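Local coordinates for putative polyketide cyclase (Bacillus cereus, PDB 3K0Z), which is of unknown function but belongs to the SnoaL-like polyketide cyclases of the NTF2 clan and may act as a cyclase or lyase on a small organic substrate, at residues T34-A39 and L100-D105; R42-W47 and D128-K133; K88-I93 and G115-K120. One frame throughout, in Å; residues are numbered along the deposited sequence.

Interaction 1. Residues T34-A39 and L100-D105; sequences TEMVHA and LLVVGD
Gly104 O, in the turn at the end of the contact, is met by two atoms of the selenomethionine Met36: CE comes to 3.2 Å from Gly104 O, and SE lies 3.7 Å from the same oxygen. These are van der Waals contacts of the selenoether end with a carbonyl oxygen, not hydrogen bonds. The route from the helix is easy to trace. Met36 points toward the strand, its chain runs nearly straight through chi2, and a bend at chi3 (87°) swings the methyl CE over the turn, where it also meets Asp105 C at 3.4 Å. Gly104 takes a positive phi, a conformation that suits glycine, at the point where strand 93-103 turns back.

Back along the strand, before the turn, the contact is purely apolar. Val102 CG1 sits 3.9 Å from Met36 SE, and the two side chains cross obliquely. Its other methyl, CG2, faces the helix neighbour: Val37 CG2 is 4.1 Å from Val102 CG2, these two side chains crossing at about a right angle. Val37 also straddles Leu100, with CG2 at 4.0 Å and CG1 at 4.1 Å from Leu100 CD2. Two adjacent helix residues thus serve two strand positions and the turn that follows: Val37 touches Leu100 and Val102, while Met36 takes Val102 and the turn.

The helix segment runs 144° to the strand, with 9.5 Å between their axes. Leu100 and Val102 both point toward helix 30-49, which lies on their face of the sheet. Beside the contact, Met36 also packs on Val107 of strand 106-117 and Val132 of strand 120-133, while Met22 of strand 22-24 touches both Val37 and Leu100. On the far face, Leu101 and Val103 pack against Thr108 and Val102 of the second subunit.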
loop_
_atom_site.group_PDB
_atom_site.type_symbol
_atom_site.label_atom_id
_atom_site.label_comp_id
_atom_site.label_asym_id
_atom_site.label_seq_id
_atom_site.Cartn_x
_atom_site.Cartn_y
_atom_site.Cartn_z
ATOM N N THR A 34 9.463 18.814 3.637
ATOM C CA THR A 34 9.236 19.395 2.302
ATOM C C THR A 34 9.968 18.597 1.239
ATOM O O THR A 34 9.424 18.340 0.173
ATOM C CB THR A 34 9.709 20.854 2.276
ATOM O OG1 THR A 34 8.969 21.615 3.231
ATOM C CG2 THR A 34 9.527 21.491 0.921
ATOM N N GLU A 35 11.210 18.198 1.511
ATOM C CA GLU A 35 11.918 17.474 0.469
ATOM C C GLU A 35 11.336 16.045 0.215
ATOM O O GLU A 35 11.373 15.528 -0.899
ATOM C CB GLU A 35 13.416 17.497 0.738
ATOM C CG GLU A 35 13.844 16.595 1.847
ATOM C CD GLU A 35 15.234 16.917 2.399
ATOM O OE1 GLU A 35 15.891 17.848 1.889
ATOM O OE2 GLU A 35 15.663 16.208 3.360
HETATM N N MSE A 36 10.768 15.433 1.231
HETATM C CA MSE A 36 10.091 14.151 1.070
HETATM C C MSE A 36 8.782 14.312 0.304
HETATM O O MSE A 36 8.479 13.513 -0.603
HETATM C CB MSE A 36 9.876 13.522 2.452
HETATM C CG MSE A 36 11.159 13.093 3.062
HETATM SE SE MSE A 36 10.963 12.616 4.925
HETATM C CE MSE A 36 10.443 10.699 4.707
ATOM N N VAL A 37 7.996 15.333 0.631
ATOM C CA VAL A 37 6.717 15.562 -0.078
ATOM C C VAL A 37 6.999 15.914 -1.547
ATOM O O VAL A 37 6.355 15.391 -2.448
ATOM C CB VAL A 37 5.858 16.651 0.614
ATOM C CG1 VAL A 37 4.738 17.085 -0.267
ATOM C CG2 VAL A 37 5.319 16.123 1.956
ATOM N N HIS A 38 8.003 16.758 -1.789
ATOM C CA HIS A 38 8.362 17.161 -3.137
ATOM C C HIS A 38 8.853 15.977 -3.963
ATOM O O HIS A 38 8.558 15.902 -5.138
ATOM C CB HIS A 38 9.424 18.258 -3.085
ATOM C CG HIS A 38 8.871 19.596 -2.706
ATOM N ND1 HIS A 38 9.617 20.752 -2.745
ATOM C CD2 HIS A 38 7.619 19.961 -2.332
ATOM C CE1 HIS A 38 8.852 21.770 -2.367
ATOM N NE2 HIS A 38 7.626 21.311 -2.128
ATOM N N ALA A 39 9.572 15.046 -3.366
ATOM C CA ALA A 39 10.015 13.861 -4.131
ATOM C C ALA A 39 8.795 13.065 -4.548
ATOM O O ALA A 39 8.696 12.565 -5.673
ATOM C CB ALA A 39 10.979 12.997 -3.276
ATOM N N LEU A 100 -0.914 10.988 1.482
ATOM C CA LEU A 100 0.512 10.893 1.680
ATOM C C LEU A 100 0.853 10.846 3.164
ATOM O O LEU A 100 0.531 11.802 3.913
ATOM C CB LEU A 100 1.173 12.113 1.035
ATOM C CG LEU A 100 2.546 11.962 0.456
ATOM C CD1 LEU A 100 2.537 10.918 -0.748
ATOM C CD2 LEU A 100 3.122 13.343 0.074
ATOM N N LEU A 101 1.531 9.783 3.600
ATOM C CA LEU A 101 1.910 9.587 5.052
ATOM C C LEU A 101 3.433 9.668 5.153
ATOM O O LEU A 101 4.153 8.835 4.564
ATOM C CB LEU A 101 1.431 8.251 5.568
ATOM C CG LEU A 101 -0.017 7.997 5.130
ATOM C CD1 LEU A 101 -0.442 6.507 5.472
ATOM C CD2 LEU A 101 -0.956 9.068 5.740
ATOM N N VAL A 102 3.925 10.661 5.891
ATOM C CA VAL A 102 5.378 10.956 5.909
ATOM C C VAL A 102 5.973 10.747 7.302
ATOM O O VAL A 102 5.605 11.425 8.222
ATOM C CB VAL A 102 5.649 12.371 5.377
ATOM C CG1 VAL A 102 7.130 12.618 5.303
ATOM C CG2 VAL A 102 4.949 12.588 3.966
ATOM N N VAL A 103 6.914 9.798 7.446
ATOM C CA VAL A 103 7.467 9.481 8.764
ATOM C C VAL A 103 8.838 8.883 8.665
ATOM O O VAL A 103 9.085 8.047 7.809
ATOM C CB VAL A 103 6.512 8.544 9.555
ATOM C CG1 VAL A 103 6.348 7.130 8.895
ATOM C CG2 VAL A 103 6.943 8.444 11.070
ATOM N N GLY A 104 9.757 9.349 9.505
ATOM C CA GLY A 104 11.150 8.888 9.465
ATOM C C GLY A 104 11.720 9.145 8.068
ATOM O O GLY A 104 11.702 10.261 7.629
ATOM N N ASP A 105 12.180 8.102 7.370
ATOM C CA ASP A 105 12.696 8.226 6.013
ATOM C C ASP A 105 11.762 7.591 4.988
ATOM O O ASP A 105 12.192 7.345 3.869
ATOM C CB ASP A 105 14.041 7.513 5.914
ATOM C CG ASP A 105 15.108 8.190 6.694
ATOM O OD1 ASP A 105 15.040 9.431 6.854
ATOM O OD2 ASP A 105 16.032 7.470 7.129
#

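Interaction 2. Residues R42-W47 and D128-K133; sequences RFYAFW and DILHVK
Tyr44 reaches Asp128 tip to tip, and its side chain is worth following outward from the helix. CB leaves the backbone aslant to the strand; with CG anti to the carbonyl carbon (chi1 -56°), the ring then carries the hydroxyl over to Asp128. Along one ring side CE1 comes to 3.4 Å from Asp128 OD2, while across the ring CE2 passes Leu130 CD1 at 4.4 Å. CZ is likewise close to the carboxylate, and at the tip OH donates to Asp128 OD2 in a short hydrogen bond of 2.6 Å. The oxygen lies at the edge of the tyrosine ring, near its plane. Seen from Asp128, however, the hydroxyl comes from above the carboxylate plane, 43° out of it.

The apolar flank of that bond is Leu130, whose CD2 stands 3.8 Å from Tyr44 OH. The same methyl is 3.8 Å from Phe43 CE2, so CD2 rests against both the hydroxyl and the Phe43 rim. Tyr44 OH in turn lies in the plane of the Phe43 ring, at its edge, and Trp47 NE1 sits 3.3 Å above one face of that ring, toward the rim.

Tyr44 and Asp128 are both buried; Ala109 and Leu111 of strand 106-117 touch the tyrosine, and His142 of strand 136-144 touches Asp128. A long helix laid against a curved sheet, with polar residues inside the space between them, is the layout of the NTF2-like fold; in SnoaL-type cyclases the substrate pocket lies in this cleft, and the pair may border the corresponding region here.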
loop_
_atom_site.group_PDB
_atom_site.type_symbol
_atom_site.label_atom_id
_atom_site.label_comp_id
_atom_site.label_asym_id
_atom_site.label_seq_id
_atom_site.Cartn_x
_atom_site.Cartn_y
_atom_site.Cartn_z
ATOM N N ARG A 42 7.035 14.838 -7.458
ATOM C CA ARG A 42 7.749 14.669 -8.728
ATOM C C ARG A 42 7.588 13.265 -9.236
ATOM O O ARG A 42 7.506 13.060 -10.415
ATOM C CB ARG A 42 9.243 14.958 -8.598
ATOM C CG ARG A 42 9.585 16.414 -8.379
ATOM C CD ARG A 42 11.078 16.691 -8.476
ATOM N NE ARG A 42 11.406 18.081 -8.109
ATOM C CZ ARG A 42 11.728 18.495 -6.873
ATOM N NH1 ARG A 42 11.843 17.662 -5.845
ATOM N NH2 ARG A 42 11.997 19.774 -6.674
ATOM N N PHE A 43 7.603 12.288 -8.343
ATOM C CA PHE A 43 7.433 10.911 -8.709
ATOM C C PHE A 43 6.040 10.715 -9.320
ATOM O O PHE A 43 5.920 10.091 -10.385
ATOM C CB PHE A 43 7.643 9.984 -7.487
ATOM C CG PHE A 43 7.859 8.518 -7.837
ATOM C CD1 PHE A 43 8.909 8.119 -8.662
ATOM C CD2 PHE A 43 7.070 7.530 -7.255
ATOM C CE1 PHE A 43 9.109 6.757 -8.949
ATOM C CE2 PHE A 43 7.324 6.168 -7.511
ATOM C CZ PHE A 43 8.327 5.804 -8.352
ATOM N N TYR A 44 4.990 11.245 -8.693
ATOM C CA TYR A 44 3.647 11.096 -9.301
ATOM C C TYR A 44 3.408 12.049 -10.494
ATOM O O TYR A 44 2.600 11.714 -11.362
ATOM C CB TYR A 44 2.506 11.025 -8.262
ATOM C CG TYR A 44 2.844 9.877 -7.345
ATOM C CD1 TYR A 44 2.803 8.568 -7.809
ATOM C CD2 TYR A 44 3.347 10.108 -6.079
ATOM C CE1 TYR A 44 3.263 7.495 -7.041
ATOM C CE2 TYR A 44 3.767 9.035 -5.275
ATOM C CZ TYR A 44 3.720 7.741 -5.774
ATOM O OH TYR A 44 4.168 6.708 -5.009
ATOM N N ALA A 45 4.115 13.177 -10.570
ATOM C CA ALA A 45 4.148 13.982 -11.824
ATOM C C ALA A 45 4.691 13.140 -12.991
ATOM O O ALA A 45 4.175 13.203 -14.094
ATOM C CB ALA A 45 4.958 15.276 -11.669
ATOM N N PHE A 46 5.738 12.360 -12.734
ATOM C CA PHE A 46 6.284 11.525 -13.761
ATOM C C PHE A 46 5.241 10.484 -14.180
ATOM O O PHE A 46 4.968 10.306 -15.362
ATOM C CB PHE A 46 7.561 10.840 -13.309
ATOM C CG PHE A 46 8.005 9.808 -14.277
ATOM C CD1 PHE A 46 8.483 10.184 -15.528
ATOM C CD2 PHE A 46 7.859 8.468 -13.990
ATOM C CE1 PHE A 46 8.852 9.215 -16.469
ATOM C CE2 PHE A 46 8.229 7.495 -14.906
ATOM C CZ PHE A 46 8.714 7.862 -16.146
ATOM N N TRP A 47 4.643 9.789 -13.221
ATOM C CA TRP A 47 3.620 8.808 -13.599
ATOM C C TRP A 47 2.447 9.468 -14.308
ATOM O O TRP A 47 1.846 8.844 -15.189
ATOM C CB TRP A 47 3.142 8.017 -12.411
ATOM C CG TRP A 47 4.211 7.092 -11.836
ATOM C CD1 TRP A 47 4.729 7.130 -10.580
ATOM C CD2 TRP A 47 4.891 6.005 -12.519
ATOM N NE1 TRP A 47 5.669 6.138 -10.427
ATOM C CE2 TRP A 47 5.804 5.450 -11.608
ATOM C CE3 TRP A 47 4.797 5.451 -13.804
ATOM C CZ2 TRP A 47 6.609 4.341 -11.924
ATOM C CZ3 TRP A 47 5.623 4.360 -14.140
ATOM C CH2 TRP A 47 6.522 3.829 -13.194
ATOM N N ASP A 128 1.958 2.824 -2.608
ATOM C CA ASP A 128 3.397 2.734 -2.741
ATOM C C ASP A 128 4.042 3.110 -1.439
ATOM O O ASP A 128 3.572 4.019 -0.756
ATOM C CB ASP A 128 3.966 3.734 -3.746
ATOM C CG ASP A 128 3.440 3.578 -5.172
ATOM O OD1 ASP A 128 2.512 2.766 -5.450
ATOM O OD2 ASP A 128 4.005 4.280 -6.053
ATOM N N ILE A 129 5.133 2.437 -1.118
ATOM C CA ILE A 129 5.978 2.800 0.015
ATOM C C ILE A 129 7.325 3.218 -0.598
ATOM O O ILE A 129 7.984 2.428 -1.298
ATOM C CB ILE A 129 6.199 1.648 0.995
ATOM C CG1 ILE A 129 4.864 1.267 1.659
ATOM C CG2 ILE A 129 7.247 2.075 2.048
ATOM C CD1 ILE A 129 4.886 -0.090 2.343
ATOM N N LEU A 130 7.700 4.456 -0.328
ATOM C CA LEU A 130 8.938 5.042 -0.849
ATOM C C LEU A 130 9.959 5.261 0.264
ATOM O O LEU A 130 9.604 5.765 1.308
ATOM C CB LEU A 130 8.612 6.385 -1.465
ATOM C CG LEU A 130 7.473 6.505 -2.474
ATOM C CD1 LEU A 130 7.267 8.016 -2.733
ATOM C CD2 LEU A 130 7.667 5.746 -3.783
ATOM N N HIS A 131 11.223 4.903 0.019
ATOM C CA HIS A 131 12.319 5.202 0.928
ATOM C C HIS A 131 13.024 6.421 0.341
ATOM O O HIS A 131 13.453 6.401 -0.827
ATOM C CB HIS A 131 13.272 4.056 0.975
ATOM C CG HIS A 131 14.046 3.947 2.246
ATOM N ND1 HIS A 131 14.776 2.821 2.562
ATOM C CD2 HIS A 131 14.171 4.791 3.298
ATOM C CE1 HIS A 131 15.343 2.994 3.746
ATOM N NE2 HIS A 131 14.991 4.182 4.212
ATOM N N VAL A 132 13.111 7.489 1.121
ATOM C CA VAL A 132 13.686 8.764 0.645
ATOM C C VAL A 132 14.920 9.120 1.448
ATOM O O VAL A 132 14.847 9.067 2.654
ATOM C CB VAL A 132 12.693 9.922 0.815
ATOM C CG1 VAL A 132 13.227 11.196 0.114
ATOM C CG2 VAL A 132 11.315 9.527 0.277
ATOM N N LYS A 133 16.036 9.428 0.776
ATOM C CA LYS A 133 17.273 9.817 1.433
ATOM C C LYS A 133 17.724 11.113 0.783
ATOM O O LYS A 133 17.821 11.192 -0.430
ATOM C CB LYS A 133 18.348 8.749 1.270
#

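Interaction 3. Residues K88-I93 and G115-K120; sequences KIVPNI and GTHNDK
The imidazole of His117 presents its edge to Ile89: ND1 donates to Ile89 O at 3.2 Å, with the oxygen only 10° out of the ring plane. That bond is bent, 137° at the hydrogen, and ND1 stands above the carbonyl plane. Next to it on the rim, His117 CE1 touches Ile89 CG2 at 3.8 Å, the two side chains lying side by side. Over one ring face, toward the rim, comes Asn118 OD1.

The second flat group is the amide of Asn92. With CG anti to the backbone N (chi1 -176°), ND2 donates to Thr116 OG1 at 2.9 Å in a nearly straight bond within the amide plane, while OD1 is taken by His94 NE2. Asn92 O accepts from Thr116 N at 3.1 Å and is also approached by Gly115 CA in a CA-H...O contact, while a water links Asn92 N to Thr116 O.

Asn92 is thus gripped through backbone and side chain alike, just where the loop enters strand 93-103 and Ile93 pairs antiparallel with Gly115. Because a carbonyl can only accept, the bond to Ile89 O suggests that His117 ND1 carries a hydrogen, as in the ND1-H tautomer or a protonated ring.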
loop_
_atom_site.group_PDB
_atom_site.type_symbol
_atom_site.label_atom_id
_atom_site.label_comp_id
_atom_site.label_asym_id
_atom_site.label_seq_id
_atom_site.Cartn_x
_atom_site.Cartn_y
_atom_site.Cartn_z
ATOM N N LYS A 88 0.598 2.883 -24.554
ATOM C CA LYS A 88 0.271 2.160 -25.765
ATOM C C LYS A 88 -1.153 1.532 -25.751
ATOM O O LYS A 88 -1.749 1.328 -26.813
ATOM C CB LYS A 88 1.335 1.076 -25.994
ATOM C CG LYS A 88 2.734 1.671 -26.252
ATOM C CD LYS A 88 3.764 0.582 -26.549
ATOM C CE LYS A 88 5.208 1.119 -26.514
ATOM N NZ LYS A 88 6.184 -0.029 -26.701
ATOM N N ILE A 89 -1.654 1.194 -24.563
ATOM C CA ILE A 89 -2.996 0.648 -24.377
ATOM C C ILE A 89 -3.990 1.675 -23.810
ATOM O O ILE A 89 -5.140 1.698 -24.238
ATOM C CB ILE A 89 -3.026 -0.546 -23.404
ATOM C CG1 ILE A 89 -1.914 -1.554 -23.694
ATOM C CG2 ILE A 89 -4.396 -1.292 -23.548
ATOM C CD1 ILE A 89 -2.097 -2.260 -25.059
ATOM N N VAL A 90 -3.552 2.484 -22.842
ATOM C CA VAL A 90 -4.405 3.502 -22.192
ATOM C C VAL A 90 -3.698 4.851 -22.202
ATOM O O VAL A 90 -3.195 5.285 -21.180
ATOM C CB VAL A 90 -4.726 3.147 -20.696
ATOM C CG1 VAL A 90 -5.744 4.128 -20.067
ATOM C CG2 VAL A 90 -5.279 1.710 -20.588
ATOM N N PRO A 91 -3.678 5.519 -23.359
ATOM C CA PRO A 91 -3.056 6.834 -23.380
ATOM C C PRO A 91 -3.846 7.907 -22.624
ATOM O O PRO A 91 -3.245 8.853 -22.141
ATOM C CB PRO A 91 -2.963 7.170 -24.874
ATOM C CG PRO A 91 -3.974 6.336 -25.529
ATOM C CD PRO A 91 -4.165 5.106 -24.678
ATOM N N ASN A 92 -5.170 7.790 -22.528
ATOM C CA ASN A 92 -5.928 8.739 -21.717
ATOM C C ASN A 92 -5.946 8.249 -20.263
ATOM O O ASN A 92 -6.912 7.594 -19.822
ATOM C CB ASN A 92 -7.348 8.891 -22.221
ATOM C CG ASN A 92 -8.116 9.948 -21.462
ATOM O OD1 ASN A 92 -7.529 10.907 -20.940
ATOM N ND2 ASN A 92 -9.429 9.774 -21.373
ATOM N N ILE A 93 -4.885 8.592 -19.539
ATOM C CA ILE A 93 -4.661 8.185 -18.166
ATOM C C ILE A 93 -4.120 9.370 -17.343
ATOM O O ILE A 93 -3.364 10.180 -17.862
ATOM C CB ILE A 93 -3.627 6.995 -18.086
ATOM C CG1 ILE A 93 -3.687 6.337 -16.700
ATOM C CG2 ILE A 93 -2.179 7.474 -18.487
ATOM C CD1 ILE A 93 -5.018 5.613 -16.393
ATOM N N GLY A 115 -9.168 7.349 -16.211
ATOM C CA GLY A 115 -9.104 7.662 -17.630
ATOM C C GLY A 115 -10.171 6.895 -18.401
ATOM O O GLY A 115 -11.260 6.633 -17.878
ATOM N N THR A 116 -9.859 6.528 -19.637
ATOM C CA THR A 116 -10.787 5.782 -20.423
ATOM C C THR A 116 -10.058 4.815 -21.305
ATOM O O THR A 116 -8.905 4.988 -21.597
ATOM C CB THR A 116 -11.622 6.705 -21.325
ATOM O OG1 THR A 116 -10.759 7.390 -22.229
ATOM C CG2 THR A 116 -12.459 7.763 -20.512
ATOM N N HIS A 117 -10.778 3.800 -21.754
ATOM C CA HIS A 117 -10.251 2.793 -22.675
ATOM C C HIS A 117 -11.454 2.363 -23.443
ATOM O O HIS A 117 -12.468 2.023 -22.850
ATOM C CB HIS A 117 -9.676 1.599 -21.933
ATOM C CG HIS A 117 -9.256 0.492 -22.836
ATOM N ND1 HIS A 117 -8.111 0.567 -23.605
ATOM C CD2 HIS A 117 -9.853 -0.678 -23.159
ATOM C CE1 HIS A 117 -8.008 -0.525 -24.339
ATOM N NE2 HIS A 117 -9.054 -1.296 -24.093
ATOM N N ASN A 118 -11.345 2.406 -24.756
ATOM C CA ASN A 118 -12.469 2.240 -25.627
ATOM C C ASN A 118 -13.588 3.156 -25.143
ATOM O O ASN A 118 -13.365 4.348 -24.890
ATOM C CB ASN A 118 -12.872 0.760 -25.728
ATOM C CG ASN A 118 -11.782 -0.093 -26.368
ATOM O OD1 ASN A 118 -10.954 0.404 -27.142
ATOM N ND2 ASN A 118 -11.776 -1.383 -26.048
ATOM N N ASP A 119 -14.789 2.639 -24.984
ATOM C CA ASP A 119 -15.874 3.497 -24.549
ATOM C C ASP A 119 -16.115 3.233 -23.066
ATOM O O ASP A 119 -17.255 3.275 -22.620
ATOM C CB ASP A 119 -17.135 3.201 -25.377
ATOM N N LYS A 120 -15.055 2.966 -22.295
ATOM C CA LYS A 120 -15.235 2.538 -20.914
ATOM C C LYS A 120 -14.367 3.359 -19.963
ATOM O O LYS A 120 -13.264 3.759 -20.319
ATOM C CB LYS A 120 -14.904 1.038 -20.778
ATOM C CG LYS A 120 -15.921 0.063 -21.407
HETATM O O HOH W 1 -7.000 5.753 -23.347
#

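How the interactions relate
From the N terminus, helix 30-49 supplies the first partner of two contacts. Residues 34-39 wait for 100-105 and 42-47 for 128-133, so interactions 1 and 2 cross along the chain. Between them, 88-93 meets 115-120; interaction 3 is nested in the loop closed by interaction 2 but crosses interaction 1. The first two lay one helix across the sheet, on strands 93-103 and 120-133, which flank strand 106-117, and they touch: Asp105 O and Val132 N make a probable hydrogen bond. Interaction 3 lies across the chain's centre from interaction 1, their centres about 31 Å apart, and joins the loop after helix 76-87 to the end of strand 106-117.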